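Long-range contacts in putative lipoprotein (Bacteroides fragilis, PDB 3QNK), which probably binds glycans at the outer membrane as a SusD-like lipoprotein, taking part in their uptake: residues A163-A169 / A179-Y185; V201-C205 / I394-D398. Residues are numbered along the deposited sequence.

Interaction 1: residues A163-A169 / A179-Y185; sequences ATEMLPA and ATKGAAY
Thr164 lays its CG2 methyl over the face of the Tyr185 ring, 3.5 Å from the centroid and almost on the ring normal. This is a CH-pi contact. Thr164 has chi1 p, and its OG1 hydrogen-bonds back to Lys161 O, one turn earlier. The same methyl also meets Ala184 CB, at 3.7 Å from Thr164 CG2. Just before it in sequence, Ala163 CB sits 3.8 Å from Ala184 CB. Residues 163-166 are the end of helix 149-166, and Leu167 leaves helical angles (phi/psi -90/149). Pro168 is extended too (-79/161). Residues 181-185 open helix 181-194. Thr180 is its N-cap, with chi1 p, and its OG1 accepts from Ala183 N at 3.2 Å. The pair forms a helix-loop-helix hairpin with a long connection, consistent with the alpha-alpha superhelix and TPR-like helical repeats of SusD proteins. The outgoing chain passes the start of the returning helix. Ala169 CA and Lys181 CA, 4.7 Å apart, are the nearest pair. Lys181 N donates to Pro168 O at 2.8 Å. The Lys181 side chain leaves with chi1 and chi2 t, then turns back over the helix end through chi3 about -143° and chi4 p. There its NZ donates to Thr164 O at 2.8 Å and more weakly to Leu167 O at 3.3 Å. Leu167 (chi1 m, chi2 t) points inward: its CD1 lies 4.0 Å from Ala179 CB, 3.4 Å from Thr180 O and 4.3 Å from Ala184 CB. Helix 101-126 also packs here, with Glu110 against Leu167 and Phe113 against Ala179.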
loop_
_atom_site.group_PDB
_atom_site.type_symbol
_atom_site.label_atom_id
_atom_site.label_comp_id
_atom_site.label_asym_id
_atom_site.label_seq_id
_atom_site.Cartn_x
_atom_site.Cartn_y
_atom_site.Cartn_z
ATOM N N ALA B 163 -19.808 20.185 -8.105
ATOM C CA ALA B 163 -18.641 20.504 -8.941
ATOM C C ALA B 163 -19.025 21.368 -10.158
ATOM O O ALA B 163 -18.422 22.432 -10.327
ATOM C CB ALA B 163 -17.947 19.235 -9.395
ATOM N N THR B 164 -20.056 20.958 -10.970
ATOM C CA THR B 164 -20.549 21.745 -12.138
ATOM C C THR B 164 -20.998 23.176 -11.719
ATOM O O THR B 164 -20.829 24.125 -12.490
ATOM C CB THR B 164 -21.727 21.048 -12.864
ATOM O OG1 THR B 164 -22.900 21.023 -12.048
ATOM C CG2 THR B 164 -21.402 19.655 -13.334
ATOM N N GLU B 165 -21.563 23.323 -10.496
ATOM C CA GLU B 165 -22.018 24.611 -9.972
ATOM C C GLU B 165 -20.855 25.499 -9.521
ATOM O O GLU B 165 -20.969 26.722 -9.622
ATOM C CB GLU B 165 -22.973 24.412 -8.786
ATOM C CG GLU B 165 -24.280 23.710 -9.136
ATOM C CD GLU B 165 -25.180 23.250 -7.998
ATOM O OE1 GLU B 165 -24.733 23.244 -6.827
ATOM O OE2 GLU B 165 -26.341 22.882 -8.292
HETATM N N MSE B 166 -19.738 24.900 -9.027
HETATM C CA MSE B 166 -18.607 25.647 -8.438
HETATM C C MSE B 166 -17.344 25.779 -9.288
HETATM O O MSE B 166 -16.498 26.615 -8.966
HETATM C CB MSE B 166 -18.211 25.002 -7.116
HETATM C CG MSE B 166 -19.355 24.966 -6.133
HETATM SE SE MSE B 166 -18.932 23.885 -4.627
HETATM C CE MSE B 166 -18.277 25.283 -3.494
ATOM N N LEU B 167 -17.185 24.963 -10.324
ATOM C CA LEU B 167 -15.978 25.000 -11.157
ATOM C C LEU B 167 -16.079 25.974 -12.354
ATOM O O LEU B 167 -17.175 26.165 -12.906
ATOM C CB LEU B 167 -15.644 23.602 -11.688
ATOM C CG LEU B 167 -15.122 22.596 -10.672
ATOM C CD1 LEU B 167 -14.926 21.230 -11.319
ATOM C CD2 LEU B 167 -13.844 23.063 -10.051
ATOM N N PRO B 168 -14.937 26.578 -12.789
ATOM C CA PRO B 168 -14.972 27.410 -14.008
ATOM C C PRO B 168 -14.942 26.526 -15.273
ATOM O O PRO B 168 -14.542 25.361 -15.201
ATOM C CB PRO B 168 -13.700 28.246 -13.893
ATOM C CG PRO B 168 -12.756 27.387 -13.144
ATOM C CD PRO B 168 -13.556 26.463 -12.258
ATOM N N ALA B 169 -15.351 27.075 -16.420
ATOM C CA ALA B 169 -15.322 26.341 -17.681
ATOM C C ALA B 169 -13.891 26.263 -18.221
ATOM O O ALA B 169 -13.537 25.297 -18.909
ATOM C CB ALA B 169 -16.235 27.002 -18.703
ATOM N N ALA B 179 -9.455 20.612 -12.741
ATOM C CA ALA B 179 -10.785 20.158 -13.131
ATOM C C ALA B 179 -11.644 21.346 -13.582
ATOM O O ALA B 179 -11.694 22.374 -12.908
ATOM C CB ALA B 179 -11.441 19.459 -11.964
ATOM N N THR B 180 -12.329 21.202 -14.715
ATOM C CA THR B 180 -13.218 22.241 -15.263
ATOM C C THR B 180 -14.673 21.860 -15.083
ATOM O O THR B 180 -14.971 20.729 -14.668
ATOM C CB THR B 180 -12.929 22.442 -16.758
ATOM O OG1 THR B 180 -12.948 21.168 -17.455
ATOM C CG2 THR B 180 -11.617 23.195 -16.989
ATOM N N LYS B 181 -15.582 22.787 -15.428
ATOM C CA LYS B 181 -17.025 22.579 -15.415
ATOM C C LYS B 181 -17.331 21.409 -16.379
ATOM O O LYS B 181 -18.061 20.481 -16.024
ATOM C CB LYS B 181 -17.705 23.889 -15.836
ATOM C CG LYS B 181 -19.199 24.018 -15.614
ATOM C CD LYS B 181 -19.659 25.372 -16.177
ATOM C CE LYS B 181 -20.737 26.044 -15.357
ATOM N NZ LYS B 181 -20.292 26.429 -13.977
ATOM N N GLY B 182 -16.652 21.415 -17.527
ATOM C CA GLY B 182 -16.735 20.387 -18.553
ATOM C C GLY B 182 -16.312 19.028 -18.064
ATOM O O GLY B 182 -17.009 18.042 -18.321
ATOM N N ALA B 183 -15.183 18.952 -17.326
ATOM C CA ALA B 183 -14.712 17.683 -16.769
ATOM C C ALA B 183 -15.769 17.090 -15.837
ATOM O O ALA B 183 -16.064 15.898 -15.932
ATOM C CB ALA B 183 -13.392 17.885 -16.041
ATOM N N ALA B 184 -16.395 17.934 -14.993
ATOM C CA ALA B 184 -17.432 17.498 -14.055
ATOM C C ALA B 184 -18.661 16.972 -14.808
ATOM O O ALA B 184 -19.138 15.887 -14.483
ATOM C CB ALA B 184 -17.817 18.630 -13.128
ATOM N N TYR B 185 -19.133 17.697 -15.847
ATOM C CA TYR B 185 -20.281 17.263 -16.642
ATOM C C TYR B 185 -19.956 15.990 -17.406
ATOM O O TYR B 185 -20.790 15.075 -17.451
ATOM C CB TYR B 185 -20.744 18.366 -17.603
ATOM C CG TYR B 185 -21.742 19.337 -17.007
ATOM C CD1 TYR B 185 -23.023 18.922 -16.648
ATOM C CD2 TYR B 185 -21.440 20.698 -16.890
ATOM C CE1 TYR B 185 -23.946 19.815 -16.103
ATOM C CE2 TYR B 185 -22.371 21.611 -16.386
ATOM C CZ TYR B 185 -23.624 21.165 -15.994
ATOM O OH TYR B 185 -24.541 22.059 -15.484
#

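Interaction 2: residues V201-C205 / I394-D398; sequences VIKSC and IYLND
Val201 begins the contact on helix 198-209. Segments 201-205 and 394-398 run roughly antiparallel. Both segments are helical throughout. Their axes approach to 9.2 Å, with a signed crossing angle of -156°. Val201 points toward the partner with chi1 t. Its CG1 lies 3.4 Å from Asn397 O and 3.9 Å from Asn397 CB. The amide end of Asn397 is held by Arg443, Ser189 and Glu393. Ile202 CA is 5.3 Å from Asp398 CA. Ile202 points sideways, and its CG1 packs 3.7 Å from Asp398 OD1. Asp398, chi1 t, brings its carboxylate nearer than its CB direction suggests. OD1 forms a salt bridge with Arg402, and OD2 hydrogen-bonds to Tyr209. Cys205 is the residue most covered by the other segment (82 Å²) and pairs with Ile394, CA to CA 5.5 Å. With chi1 m, its SG sits 3.3 Å from Ile394 O and 3.8 Å from Asp398 CB. Its CB touches Ile394 CG2 at 3.8 Å. Ile394 has both chi angles m. Helix 181-194 borders the contact through Ala186, Ser189 and Leu193. The arrangement is an antiparallel helix pair at ordinary packing distance between sequence-distant parts of the helical scaffold, consistent with the alpha-alpha superhelix of SusD-like proteins.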
loop_
_atom_site.group_PDB
_atom_site.type_symbol
_atom_site.label_atom_id
_atom_site.label_comp_id
_atom_site.label_asym_id
_atom_site.label_seq_id
_atom_site.Cartn_x
_atom_site.Cartn_y
_atom_site.Cartn_z
ATOM N N VAL B 201 -28.041 11.410 -18.729
ATOM C CA VAL B 201 -26.847 11.372 -19.590
ATOM C C VAL B 201 -26.952 12.419 -20.699
ATOM O O VAL B 201 -26.020 13.202 -20.878
ATOM C CB VAL B 201 -26.602 9.975 -20.209
ATOM C CG1 VAL B 201 -25.376 9.970 -21.119
ATOM C CG2 VAL B 201 -26.456 8.910 -19.144
ATOM N N ILE B 202 -28.108 12.430 -21.417
ATOM C CA ILE B 202 -28.429 13.315 -22.530
ATOM C C ILE B 202 -28.303 14.792 -22.107
ATOM O O ILE B 202 -27.747 15.598 -22.865
ATOM C CB ILE B 202 -29.842 12.982 -23.092
ATOM C CG1 ILE B 202 -29.877 11.539 -23.627
ATOM C CG2 ILE B 202 -30.256 14.002 -24.185
ATOM C CD1 ILE B 202 -31.232 10.923 -23.782
ATOM N N LYS B 203 -28.797 15.118 -20.902
ATOM C CA LYS B 203 -28.772 16.458 -20.330
ATOM C C LYS B 203 -27.332 16.864 -20.023
ATOM O O LYS B 203 -26.926 17.976 -20.382
ATOM C CB LYS B 203 -29.652 16.535 -19.080
ATOM C CG LYS B 203 -31.160 16.497 -19.371
ATOM C CD LYS B 203 -31.998 17.042 -18.200
ATOM C CE LYS B 203 -33.287 16.295 -17.940
ATOM N NZ LYS B 203 -33.215 15.455 -16.702
ATOM N N SER B 204 -26.544 15.951 -19.415
ATOM C CA SER B 204 -25.131 16.188 -19.097
ATOM C C SER B 204 -24.290 16.420 -20.366
ATOM O O SER B 204 -23.488 17.354 -20.403
ATOM C CB SER B 204 -24.565 15.030 -18.297
ATOM O OG SER B 204 -25.186 15.013 -17.029
ATOM N N CYS B 205 -24.532 15.614 -21.416
ATOM C CA CYS B 205 -23.869 15.707 -22.716
ATOM C C CYS B 205 -24.189 17.042 -23.375
ATOM O O CYS B 205 -23.283 17.674 -23.921
ATOM C CB CYS B 205 -24.274 14.541 -23.613
ATOM S SG CYS B 205 -23.637 12.940 -23.086
ATOM N N ILE B 394 -18.508 12.015 -25.010
ATOM C CA ILE B 394 -19.766 12.744 -24.900
ATOM C C ILE B 394 -20.717 12.219 -25.978
ATOM O O ILE B 394 -21.822 11.803 -25.656
ATOM C CB ILE B 394 -19.522 14.274 -24.986
ATOM C CG1 ILE B 394 -18.488 14.741 -23.932
ATOM C CG2 ILE B 394 -20.804 15.105 -24.947
ATOM C CD1 ILE B 394 -18.762 14.369 -22.472
ATOM N N TYR B 395 -20.233 12.112 -27.216
ATOM C CA TYR B 395 -21.012 11.641 -28.347
ATOM C C TYR B 395 -21.510 10.209 -28.164
ATOM O O TYR B 395 -22.690 9.932 -28.424
ATOM C CB TYR B 395 -20.186 11.743 -29.623
ATOM C CG TYR B 395 -19.919 13.170 -30.034
ATOM C CD1 TYR B 395 -20.872 13.902 -30.732
ATOM C CD2 TYR B 395 -18.710 13.792 -29.729
ATOM C CE1 TYR B 395 -20.638 15.217 -31.109
ATOM C CE2 TYR B 395 -18.464 15.113 -30.102
ATOM C CZ TYR B 395 -19.435 15.822 -30.792
ATOM O OH TYR B 395 -19.229 17.114 -31.202
ATOM N N LEU B 396 -20.633 9.316 -27.694
ATOM C CA LEU B 396 -20.945 7.899 -27.525
ATOM C C LEU B 396 -21.841 7.635 -26.304
ATOM O O LEU B 396 -22.736 6.807 -26.406
ATOM C CB LEU B 396 -19.653 7.066 -27.481
ATOM C CG LEU B 396 -18.950 6.928 -28.846
ATOM C CD1 LEU B 396 -17.607 6.282 -28.727
ATOM C CD2 LEU B 396 -19.782 6.145 -29.814
ATOM N N ASN B 397 -21.670 8.388 -25.198
ATOM C CA ASN B 397 -22.551 8.304 -24.029
ATOM C C ASN B 397 -23.943 8.791 -24.407
ATOM O O ASN B 397 -24.936 8.189 -24.016
ATOM C CB ASN B 397 -22.000 9.141 -22.865
ATOM C CG ASN B 397 -20.701 8.637 -22.278
ATOM O OD1 ASN B 397 -20.201 7.572 -22.623
ATOM N ND2 ASN B 397 -20.137 9.391 -21.355
ATOM N N ASP B 398 -24.002 9.867 -25.204
ATOM C CA ASP B 398 -25.230 10.454 -25.715
ATOM C C ASP B 398 -25.930 9.456 -26.659
ATOM O O ASP B 398 -27.131 9.226 -26.504
ATOM C CB ASP B 398 -24.922 11.788 -26.442
ATOM C CG ASP B 398 -26.079 12.771 -26.593
ATOM O OD1 ASP B 398 -27.065 12.652 -25.833
ATOM O OD2 ASP B 398 -25.980 13.688 -27.453
#

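In the fold
The centres of interaction 1 and interaction 2 lie about 16 Å apart, on the same side of the chain's centre. Along the chain, both halves of interaction 1 come before either half of interaction 2. Helix 181-194 supplies one half of interaction 1, and the next helix, 198-209, supplies one half of interaction 2. The two contacts meet directly, with Tyr185 O 3.9 Å from Ser204 CB. Tyr185 also packs on Glu207 and Val208. Interaction 1 joins neighbours in sequence, ten residues apart. Interaction 2 brings in helix 391-405, 189 residues further on. Together they tie four helices into one run of helical packing.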